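Local coordinates for protein 5-carboxymethyl-2-hydroxymuconate semialdehyde dehydrogenase (Thermus thermophilus, PDB 2D4E) that probably catalyses the NAD-dependent oxidation of 5-carboxymethyl-2-hydroxymuconate semialdehyde to its acid, as a member of the aldehyde dehydrogenase family, at residues Glu17-Leu22 with Ser46-Thr51; Glu53-Ala58 with Glu110-Gly115; Ala198-Phe203 with Leu347-His352. One frame throughout, in Å; residues are numbered along the deposited sequence.

All three contacts meet at one six-ligand sodium ion and share its water. Contact 2 is fully buried, while contacts 1 and 3 are partly buried. Contacts 1 and 2 lie side by side, since strands 43-48 and 53-59 form one antiparallel pair; helix 12-24 is added in contact 1, helix 103-114 in contact 2. Contact 3 lies closer to the centre of the chain and brings in the loop before helix 203-214 and the start of helix 350-365. The chemistry follows the place: a single direct salt bridge with a water alongside in contact 1, leucine packing beside a chelating aspartate in contact 2, and aromatic stacking in contact 3, whose turn also hydrogen-bonds NAD.

Contact 1 of 3, residues Glu17-Leu22 with Ser46-Thr51. With NA (sodium ion), chain I.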
loop_
_atom_site.group_PDB
_atom_site.type_symbol
_atom_site.label_atom_id
_atom_site.label_comp_id
_atom_site.label_asym_id
_atom_site.label_seq_id
_atom_site.Cartn_x
_atom_site.Cartn_y
_atom_site.Cartn_z
ATOM N N GLU C 17 0.839 35.086 36.425
ATOM C CA GLU C 17 2.002 35.557 35.676
ATOM C C GLU C 17 1.664 35.654 34.192
ATOM O O GLU C 17 1.957 36.658 33.542
ATOM C CB GLU C 17 3.186 34.602 35.862
ATOM C CG GLU C 17 3.929 34.759 37.183
ATOM C CD GLU C 17 4.981 33.677 37.400
ATOM O OE1 GLU C 17 5.664 33.296 36.419
ATOM O OE2 GLU C 17 5.134 33.217 38.553
ATOM N N VAL C 18 1.049 34.598 33.663
ATOM C CA VAL C 18 0.659 34.553 32.258
ATOM C C VAL C 18 -0.306 35.690 31.956
ATOM O O VAL C 18 -0.130 36.425 30.982
ATOM C CB VAL C 18 -0.026 33.207 31.909
ATOM C CG1 VAL C 18 -0.580 33.246 30.496
ATOM C CG2 VAL C 18 0.973 32.063 32.054
ATOM N N ARG C 19 -1.318 35.839 32.801
ATOM C CA ARG C 19 -2.307 36.892 32.610
ATOM C C ARG C 19 -1.628 38.251 32.506
ATOM O O ARG C 19 -1.988 39.082 31.671
ATOM C CB ARG C 19 -3.309 36.900 33.772
ATOM C CG ARG C 19 -4.440 37.908 33.600
ATOM C CD ARG C 19 -5.346 37.969 34.824
ATOM N NE ARG C 19 -6.200 36.792 34.982
ATOM C CZ ARG C 19 -7.253 36.521 34.215
ATOM N NH1 ARG C 19 -7.590 37.339 33.225
ATOM N NH2 ARG C 19 -7.983 35.440 34.453
ATOM N N ARG C 20 -0.633 38.465 33.357
ATOM C CA ARG C 20 0.094 39.725 33.384
ATOM C C ARG C 20 0.950 39.962 32.139
ATOM O O ARG C 20 1.017 41.082 31.637
ATOM C CB ARG C 20 0.947 39.789 34.655
ATOM C CG ARG C 20 1.742 41.066 34.823
ATOM C CD ARG C 20 2.115 41.295 36.288
ATOM N NE ARG C 20 2.608 40.085 36.949
ATOM C CZ ARG C 20 1.962 39.447 37.923
ATOM N NH1 ARG C 20 0.789 39.900 38.355
ATOM N NH2 ARG C 20 2.488 38.356 38.472
ATOM N N ARG C 21 1.598 38.918 31.628
ATOM C CA ARG C 21 2.424 39.089 30.437
ATOM C C ARG C 21 1.573 39.393 29.200
ATOM O O ARG C 21 2.019 40.090 28.288
ATOM C CB ARG C 21 3.293 37.848 30.192
ATOM C CG ARG C 21 4.461 37.706 31.174
ATOM C CD ARG C 21 5.549 36.775 30.633
ATOM N NE ARG C 21 5.158 35.369 30.650
ATOM C CZ ARG C 21 5.201 34.593 31.730
ATOM N NH1 ARG C 21 5.624 35.088 32.888
ATOM N NH2 ARG C 21 4.816 33.325 31.653
ATOM N N LEU C 22 0.344 38.881 29.176
ATOM C CA LEU C 22 -0.551 39.119 28.048
ATOM C C LEU C 22 -0.951 40.584 27.966
ATOM O O LEU C 22 -1.092 41.142 26.878
ATOM C CB LEU C 22 -1.816 38.269 28.166
ATOM C CG LEU C 22 -1.700 36.763 27.941
ATOM C CD1 LEU C 22 -3.090 36.157 27.962
ATOM C CD2 LEU C 22 -1.017 36.485 26.609
ATOM N N SER C 46 -8.078 41.544 22.149
ATOM C CA SER C 46 -8.678 40.228 22.290
ATOM C C SER C 46 -9.236 40.184 23.706
ATOM O O SER C 46 -8.529 40.482 24.671
ATOM C CB SER C 46 -7.653 39.111 22.111
ATOM O OG SER C 46 -8.296 37.855 22.273
ATOM N N LEU C 47 -10.504 39.811 23.820
ATOM C CA LEU C 47 -11.189 39.749 25.102
ATOM C C LEU C 47 -11.038 38.419 25.842
ATOM O O LEU C 47 -10.710 37.387 25.252
ATOM C CB LEU C 47 -12.688 40.012 24.894
ATOM C CG LEU C 47 -13.111 41.185 24.003
ATOM C CD1 LEU C 47 -14.628 41.226 23.902
ATOM C CD2 LEU C 47 -12.576 42.494 24.576
ATOM N N ASP C 48 -11.286 38.469 27.144
ATOM C CA ASP C 48 -11.266 37.298 28.008
ATOM C C ASP C 48 -12.754 36.958 28.055
ATOM O O ASP C 48 -13.535 37.665 28.681
ATOM C CB ASP C 48 -10.736 37.689 29.393
ATOM C CG ASP C 48 -10.919 36.596 30.434
ATOM O OD1 ASP C 48 -10.292 36.705 31.510
ATOM O OD2 ASP C 48 -11.687 35.640 30.197
ATOM N N PRO C 49 -13.167 35.875 27.379
ATOM C CA PRO C 49 -14.574 35.458 27.339
ATOM C C PRO C 49 -15.278 35.293 28.678
ATOM O O PRO C 49 -16.506 35.277 28.735
ATOM C CB PRO C 49 -14.527 34.163 26.530
ATOM C CG PRO C 49 -13.159 33.630 26.814
ATOM C CD PRO C 49 -12.304 34.860 26.747
ATOM N N ALA C 50 -14.509 35.189 29.754
ATOM C CA ALA C 50 -15.090 35.035 31.082
ATOM C C ALA C 50 -15.539 36.368 31.676
ATOM O O ALA C 50 -16.415 36.401 32.535
ATOM C CB ALA C 50 -14.090 34.370 32.013
ATOM N N THR C 51 -14.957 37.468 31.210
ATOM C CA THR C 51 -15.302 38.790 31.745
ATOM C C THR C 51 -15.482 39.866 30.677
ATOM O O THR C 51 -15.948 40.974 30.966
ATOM C CB THR C 51 -14.208 39.280 32.690
ATOM O OG1 THR C 51 -12.988 39.417 31.953
ATOM C CG2 THR C 51 -13.993 38.285 33.828
HETATM NA NA NA I . -9.999 36.033 23.290
HETATM O O HOH W 1 -10.078 34.544 32.936
HETATM O O HOH W 2 -12.269 36.529 22.467
#
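Arg19 and Asp48 meet edge-on: Asp48 OD1 and a water both lie at the edge of the guanidinium, in its plane, and the carboxylate is turned only 17° from that plane. The salt bridge is a single, nearly straight bond from Arg19 NH1 to Asp48 OD1, 3.3 Å long (175° at the hydrogen). The water closes a second path, accepting from Arg19 NH2 at 2.7 Å and donating to Asp48 OD1 at 2.6 Å. Arg19 runs out extended from helix 12-24 and bends at chi3 (-72°), crossing the Asp48 side chain at about a right angle, with Leu55 and Leu112 packed along it. The other carboxylate oxygen, Asp48 OD2, accepts from Ala50 N at 2.9 Å, from above the carboxylate plane. Replacing Asp48 by an alanine removes both carboxylate oxygens, and the Arg19 charge and the Ala50 N-H would probably lose their partner here, loosening the turn. Just before Asp48 in the chain, Ser46 OG (2.7 Å) and Leu47 O (2.5 Å) bind the sodium ion. The arrangement is an Asx turn at Asp48, tied by a salt bridge to helix 12-24 and adjoining a cation site.

Contact 2 of 3, residues Glu53-Ala58 with Glu110-Gly115; sequences EVLGVA and ECLDAG. With NA (sodium ion), chain I.
Leu55 reaches from strand 53-59 to the last turns of helix 103-114, and the apolar part of the contact is its work. Its CD1 lies 3.2 Å from Leu112 O and 3.5 Å from Asp113 CA, touching backbone more closely than side chain. CD1 and CD2 of Leu55 both stand 4.1 Å from Leu112 CB, as a fork set against the base of that side chain. CD1 also comes within 3.9 Å of Asp113 OD1, so a methyl flanks a metal ligand.

The ionic part belongs to Asp113. A chi1 of -155° turns its carboxylate to the side of its own carbonyl, and both grip the sodium ion: Asp113 O at 2.4 Å and OD1 at 2.5 Å. Asp113 OD2 accepts from Phe203 N, which helps fix the rotation of the carboxylate. Ser46, Leu47, Trp200 and a water complete the six ligands. Backbone bonds Ala114 N to Glu110 O and Gly115 N to Cys111 O finish the helix, which Gly115 leaves with positive phi. A cation chelated at a helix C-terminus, whose dipole would probably assist, beside a β-hairpin strand is the intrasubunit metal site found in many aldehyde dehydrogenases.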
loop_
_atom_site.group_PDB
_atom_site.type_symbol
_atom_site.label_atom_id
_atom_site.label_comp_id
_atom_site.label_asym_id
_atom_site.label_seq_id
_atom_site.Cartn_x
_atom_site.Cartn_y
_atom_site.Cartn_z
ATOM N N GLU C 53 -13.262 41.499 29.375
ATOM C CA GLU C 53 -12.279 42.547 29.629
ATOM C C GLU C 53 -11.176 42.295 28.608
ATOM O O GLU C 53 -11.003 41.168 28.142
ATOM C CB GLU C 53 -11.664 42.405 31.021
ATOM C CG GLU C 53 -12.638 42.305 32.174
ATOM C CD GLU C 53 -13.121 43.651 32.664
ATOM O OE1 GLU C 53 -13.485 43.742 33.861
ATOM O OE2 GLU C 53 -13.145 44.610 31.859
ATOM N N VAL C 54 -10.419 43.329 28.268
ATOM C CA VAL C 54 -9.333 43.169 27.314
ATOM C C VAL C 54 -8.168 42.422 27.966
ATOM O O VAL C 54 -7.701 42.802 29.045
ATOM C CB VAL C 54 -8.843 44.539 26.797
ATOM C CG1 VAL C 54 -7.599 44.362 25.942
ATOM C CG2 VAL C 54 -9.939 45.205 25.977
ATOM N N LEU C 55 -7.720 41.349 27.318
ATOM C CA LEU C 55 -6.604 40.540 27.811
ATOM C C LEU C 55 -5.286 41.136 27.359
ATOM O O LEU C 55 -4.284 41.108 28.080
ATOM C CB LEU C 55 -6.685 39.114 27.265
ATOM C CG LEU C 55 -7.508 38.049 27.984
ATOM C CD1 LEU C 55 -7.510 36.778 27.141
ATOM C CD2 LEU C 55 -6.911 37.770 29.359
ATOM N N GLY C 56 -5.300 41.665 26.145
ATOM C CA GLY C 56 -4.113 42.255 25.569
ATOM C C GLY C 56 -4.402 42.609 24.128
ATOM O O GLY C 56 -5.565 42.611 23.705
ATOM N N VAL C 57 -3.357 42.907 23.366
ATOM C CA VAL C 57 -3.533 43.276 21.973
ATOM C C VAL C 57 -2.591 42.507 21.056
ATOM O O VAL C 57 -1.553 42.012 21.487
ATOM C CB VAL C 57 -3.305 44.803 21.779
ATOM C CG1 VAL C 57 -4.232 45.586 22.706
ATOM C CG2 VAL C 57 -1.853 45.163 22.066
ATOM N N ALA C 58 -2.966 42.406 19.785
ATOM C CA ALA C 58 -2.153 41.714 18.799
ATOM C C ALA C 58 -1.994 42.618 17.584
ATOM O O ALA C 58 -2.910 43.368 17.242
ATOM C CB ALA C 58 -2.823 40.400 18.396
ATOM N N GLU C 110 -4.163 29.968 26.325
ATOM C CA GLU C 110 -5.310 29.630 25.496
ATOM C C GLU C 110 -6.601 29.584 26.311
ATOM O O GLU C 110 -7.677 29.910 25.805
ATOM C CB GLU C 110 -5.068 28.296 24.787
ATOM C CG GLU C 110 -6.251 27.810 23.966
ATOM C CD GLU C 110 -5.847 26.834 22.874
ATOM O OE1 GLU C 110 -6.718 26.066 22.417
ATOM O OE2 GLU C 110 -4.665 26.843 22.466
ATOM N N CYS C 111 -6.492 29.186 27.572
ATOM C CA CYS C 111 -7.656 29.126 28.444
ATOM C C CYS C 111 -8.224 30.537 28.626
ATOM O O CYS C 111 -9.416 30.776 28.423
ATOM C CB CYS C 111 -7.257 28.539 29.797
ATOM S SG CYS C 111 -8.564 28.583 31.027
ATOM N N LEU C 112 -7.356 31.471 29.000
ATOM C CA LEU C 112 -7.761 32.857 29.204
ATOM C C LEU C 112 -8.331 33.495 27.943
ATOM O O LEU C 112 -9.310 34.236 27.996
ATOM C CB LEU C 112 -6.561 33.695 29.659
ATOM C CG LEU C 112 -5.938 33.415 31.027
ATOM C CD1 LEU C 112 -4.773 34.368 31.254
ATOM C CD2 LEU C 112 -6.986 33.597 32.113
ATOM N N ASP C 113 -7.699 33.196 26.813
ATOM C CA ASP C 113 -8.048 33.751 25.511
ATOM C C ASP C 113 -9.288 33.152 24.839
ATOM O O ASP C 113 -10.074 33.878 24.229
ATOM C CB ASP C 113 -6.824 33.593 24.589
ATOM C CG ASP C 113 -6.781 34.610 23.454
ATOM O OD1 ASP C 113 -7.587 35.562 23.450
ATOM O OD2 ASP C 113 -5.910 34.458 22.564
ATOM N N ALA C 114 -9.475 31.838 24.961
ATOM C CA ALA C 114 -10.596 31.174 24.299
ATOM C C ALA C 114 -11.720 30.612 25.172
ATOM O O ALA C 114 -12.682 30.053 24.647
ATOM C CB ALA C 114 -10.065 30.084 23.373
ATOM N N GLY C 115 -11.592 30.732 26.491
ATOM C CA GLY C 115 -12.651 30.277 27.382
ATOM C C GLY C 115 -12.902 28.811 27.707
ATOM O O GLY C 115 -13.905 28.507 28.359
HETATM NA NA NA I . -9.999 36.033 23.290
HETATM O O HOH W 2 -12.269 36.529 22.467
#

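Contact 3 of 3, residues Ala198-Phe203 with Leu347-His352; sequences AEWSPF and LIHPEH. With NA (sodium ion), chain I; NAD (nicotinamide-adenine-dinucleotide), chain K.
Trp200 and Ile348 bring the two backbones nearest, CA to CA 7.3 Å, where a type I turn from Ala198 to Ser201 faces the residues leading into helix 350-365. Trp200 carries the contact. The His349 ring makes an offset stack over its five-membered ring, centroids 4.2 Å apart and planes 10° from parallel, with His349 CD2 lying 3.3 Å from Trp200 NE1. His349 CB sits 3.6 Å from the centroid of the six-membered ring, almost on its normal, a CH-pi contact over the same indole. His349 points its ring away from its backbone N (chi1 -169°), which lays both CB and imidazole along the indole face. Pro350 CD lies against the opposite imidazole face, and Glu351 N donates in the ring plane to His349 ND1 at 3.0 Å. This N-cap bond fixes the rotation of the imidazole and leaves ND1 as an acceptor.

Ile348 CG2 approaches Trp200 CE3 obliquely at 3.7 Å, and His352 CB adds to the packing near CZ3. Glu351 OE1 comes to the indole edge at CZ2, its carboxylate steeply turned to the ring. The polar end of His352 instead serves Phe411 O.

The turn has two further duties. Trp200 O coordinates the sodium ion at 2.5 Å. A water on the same ion donates to Ile348 O, so the ion is linked to both segments. Glu199 OE2 accepts from NAD O2B at 2.8 Å, while Glu199 OE1 is held by Gly229 N. The stack on a capped histidine and the sodium bond to Trp200 O together probably hold the turn whose carboxylate grips the adenosine ribose; a negative group there would probably disfavour the 2'-phosphate of NADP, consistent with the use of NAD.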
loop_
_atom_site.group_PDB
_atom_site.type_symbol
_atom_site.label_atom_id
_atom_site.label_comp_id
_atom_site.label_asym_id
_atom_site.label_seq_id
_atom_site.Cartn_x
_atom_site.Cartn_y
_atom_site.Cartn_z
ATOM N N ALA C 198 -7.073 32.731 14.039
ATOM C CA ALA C 198 -8.329 33.430 14.308
ATOM C C ALA C 198 -8.064 34.659 15.170
ATOM O O ALA C 198 -7.303 34.594 16.135
ATOM C CB ALA C 198 -9.298 32.500 15.017
ATOM N N GLU C 199 -8.697 35.777 14.827
ATOM C CA GLU C 199 -8.498 37.012 15.573
ATOM C C GLU C 199 -9.082 37.038 16.988
ATOM O O GLU C 199 -8.649 37.840 17.819
ATOM C CB GLU C 199 -9.019 38.215 14.764
ATOM C CG GLU C 199 -10.458 38.118 14.240
ATOM C CD GLU C 199 -10.563 37.488 12.849
ATOM O OE1 GLU C 199 -11.395 37.962 12.041
ATOM O OE2 GLU C 199 -9.829 36.516 12.564
ATOM N N TRP C 200 -10.043 36.164 17.277
ATOM C CA TRP C 200 -10.647 36.134 18.609
ATOM C C TRP C 200 -9.822 35.438 19.702
ATOM O O TRP C 200 -10.218 35.447 20.870
ATOM C CB TRP C 200 -12.049 35.509 18.550
ATOM C CG TRP C 200 -13.109 36.460 18.099
ATOM C CD1 TRP C 200 -13.002 37.820 17.995
ATOM C CD2 TRP C 200 -14.463 36.139 17.748
ATOM N NE1 TRP C 200 -14.201 38.364 17.603
ATOM C CE2 TRP C 200 -15.116 37.356 17.444
ATOM C CE3 TRP C 200 -15.188 34.942 17.661
ATOM C CZ2 TRP C 200 -16.462 37.411 17.058
ATOM C CZ3 TRP C 200 -16.533 34.996 17.274
ATOM C CH2 TRP C 200 -17.151 36.225 16.978
ATOM N N SER C 201 -8.684 34.848 19.332
ATOM C CA SER C 201 -7.797 34.163 20.291
ATOM C C SER C 201 -6.396 34.038 19.672
ATOM O O SER C 201 -5.869 32.941 19.490
ATOM C CB SER C 201 -8.350 32.772 20.622
ATOM O OG SER C 201 -8.502 31.989 19.447
ATOM N N PRO C 202 -5.761 35.178 19.385
ATOM C CA PRO C 202 -4.434 35.302 18.774
ATOM C C PRO C 202 -3.190 34.981 19.593
ATOM O O PRO C 202 -2.166 34.586 19.036
ATOM C CB PRO C 202 -4.425 36.752 18.325
ATOM C CG PRO C 202 -5.082 37.422 19.500
ATOM C CD PRO C 202 -6.250 36.497 19.835
ATOM N N PHE C 203 -3.273 35.149 20.907
ATOM C CA PHE C 203 -2.120 34.953 21.785
ATOM C C PHE C 203 -1.314 33.663 21.685
ATOM O O PHE C 203 -0.089 33.707 21.564
ATOM C CB PHE C 203 -2.556 35.182 23.232
ATOM C CG PHE C 203 -3.144 36.537 23.460
ATOM C CD1 PHE C 203 -4.322 36.688 24.180
ATOM C CD2 PHE C 203 -2.552 37.663 22.896
ATOM C CE1 PHE C 203 -4.907 37.944 24.330
ATOM C CE2 PHE C 203 -3.130 38.918 23.040
ATOM C CZ PHE C 203 -4.309 39.058 23.757
ATOM N N LEU C 347 -18.782 31.274 26.137
ATOM C CA LEU C 347 -18.536 31.238 24.710
ATOM C C LEU C 347 -17.459 32.266 24.398
ATOM O O LEU C 347 -17.205 33.184 25.187
ATOM C CB LEU C 347 -19.825 31.527 23.934
ATOM C CG LEU C 347 -20.946 30.533 24.251
ATOM C CD1 LEU C 347 -22.127 30.768 23.331
ATOM C CD2 LEU C 347 -20.423 29.103 24.082
ATOM N N ILE C 348 -16.833 32.100 23.241
ATOM C CA ILE C 348 -15.727 32.934 22.801
ATOM C C ILE C 348 -15.866 34.455 22.793
ATOM O O ILE C 348 -14.949 35.166 23.210
ATOM C CB ILE C 348 -15.270 32.496 21.387
ATOM C CG1 ILE C 348 -13.972 33.211 21.004
ATOM C CG2 ILE C 348 -16.369 32.774 20.375
ATOM C CD1 ILE C 348 -12.796 32.858 21.911
ATOM N N HIS C 349 -17.004 34.960 22.336
ATOM C CA HIS C 349 -17.170 36.400 22.211
ATOM C C HIS C 349 -18.647 36.762 22.323
ATOM O O HIS C 349 -19.511 35.949 21.994
ATOM C CB HIS C 349 -16.607 36.792 20.833
ATOM C CG HIS C 349 -16.445 38.262 20.616
ATOM N ND1 HIS C 349 -17.503 39.093 20.307
ATOM C CD2 HIS C 349 -15.339 39.044 20.619
ATOM C CE1 HIS C 349 -17.053 40.322 20.128
ATOM N NE2 HIS C 349 -15.744 40.320 20.311
ATOM N N PRO C 350 -18.959 37.975 22.811
ATOM C CA PRO C 350 -20.371 38.356 22.925
ATOM C C PRO C 350 -21.106 38.278 21.590
ATOM O O PRO C 350 -22.293 37.977 21.546
ATOM C CB PRO C 350 -20.315 39.783 23.495
ATOM C CG PRO C 350 -18.916 40.255 23.189
ATOM C CD PRO C 350 -18.091 39.010 23.399
ATOM N N GLU C 351 -20.399 38.543 20.499
ATOM C CA GLU C 351 -21.019 38.469 19.184
ATOM C C GLU C 351 -21.409 37.027 18.882
ATOM O O GLU C 351 -22.422 36.773 18.233
ATOM C CB GLU C 351 -20.063 38.986 18.103
ATOM C CG GLU C 351 -19.992 40.502 18.025
ATOM C CD GLU C 351 -18.907 40.993 17.078
ATOM O OE1 GLU C 351 -18.653 40.314 16.059
ATOM O OE2 GLU C 351 -18.320 42.064 17.347
ATOM N N HIS C 352 -20.604 36.081 19.357
ATOM C CA HIS C 352 -20.903 34.681 19.119
ATOM C C HIS C 352 -22.078 34.240 19.995
ATOM O O HIS C 352 -22.872 33.384 19.599
ATOM C CB HIS C 352 -19.677 33.811 19.397
ATOM C CG HIS C 352 -19.865 32.380 18.996
ATOM N ND1 HIS C 352 -20.210 32.010 17.714
ATOM C CD2 HIS C 352 -19.808 31.236 19.716
ATOM C CE1 HIS C 352 -20.361 30.699 17.662
ATOM N NE2 HIS C 352 -20.123 30.206 18.864
HETATM NA NA NA I . -9.999 36.033 23.290
HETATM P PA NAD K . -14.092 31.478 10.441
HETATM O O1A NAD K . -14.658 32.810 10.254
HETATM O O2A NAD K . -14.163 30.667 9.214
HETATM O O5B NAD K . -12.534 31.486 10.894
HETATM C C5B NAD K . -11.494 30.593 10.374
HETATM C C4B NAD K . -10.358 31.450 9.857
HETATM O O4B NAD K . -10.890 32.065 8.664
HETATM C C3B NAD K . -9.969 32.644 10.774
HETATM O O3B NAD K . -8.555 32.624 11.062
HETATM C C2B NAD K . -10.428 33.860 9.953
HETATM O O2B NAD K . -9.622 35.038 10.181
HETATM C C1B NAD K . -10.341 33.325 8.538
HETATM N N9A NAD K . -11.163 34.078 7.609
HETATM C C8A NAD K . -12.434 34.597 7.778
HETATM N N7A NAD K . -12.903 35.254 6.692
HETATM C C5A NAD K . -11.852 35.131 5.783
HETATM C C6A NAD K . -11.694 35.607 4.426
HETATM N N6A NAD K . -12.632 36.309 3.785
HETATM N N1A NAD K . -10.495 35.299 3.801
HETATM C C2A NAD K . -9.520 34.570 4.476
HETATM N N3A NAD K . -9.576 34.098 5.713
HETATM C C4A NAD K . -10.769 34.406 6.326
HETATM O O3 NAD K . -14.833 30.833 11.603
HETATM P PN NAD K . -14.535 30.282 13.060
HETATM O O1N NAD K . -15.495 30.971 13.947
HETATM O O2N NAD K . -13.108 30.471 13.368
HETATM O O5D NAD K . -15.036 28.858 12.712
HETATM C C5D NAD K . -15.515 27.869 13.591
HETATM C C4D NAD K . -15.848 26.874 12.525
HETATM O O4D NAD K . -14.721 26.032 12.195
HETATM C C3D NAD K . -17.068 25.996 12.761
HETATM O O3D NAD K . -17.975 25.987 11.640
HETATM C C2D NAD K . -16.409 24.648 13.047
HETATM O O2D NAD K . -17.312 23.563 12.747
HETATM C C1D NAD K . -15.184 24.716 12.163
HETATM N N1N NAD K . -14.119 23.783 12.566
HETATM C C2N NAD K . -14.005 22.696 11.712
HETATM C C3N NAD K . -13.032 21.762 12.034
HETATM C C7N NAD K . -12.817 20.513 11.193
HETATM O O7N NAD K . -11.943 19.734 11.527
HETATM N N7N NAD K . -13.588 20.283 10.116
HETATM C C4N NAD K . -12.176 21.921 13.220
HETATM C C5N NAD K . -12.410 23.089 14.001
HETATM C C6N NAD K . -13.349 24.051 13.744
HETATM O O HOH W 2 -12.269 36.529 22.467
#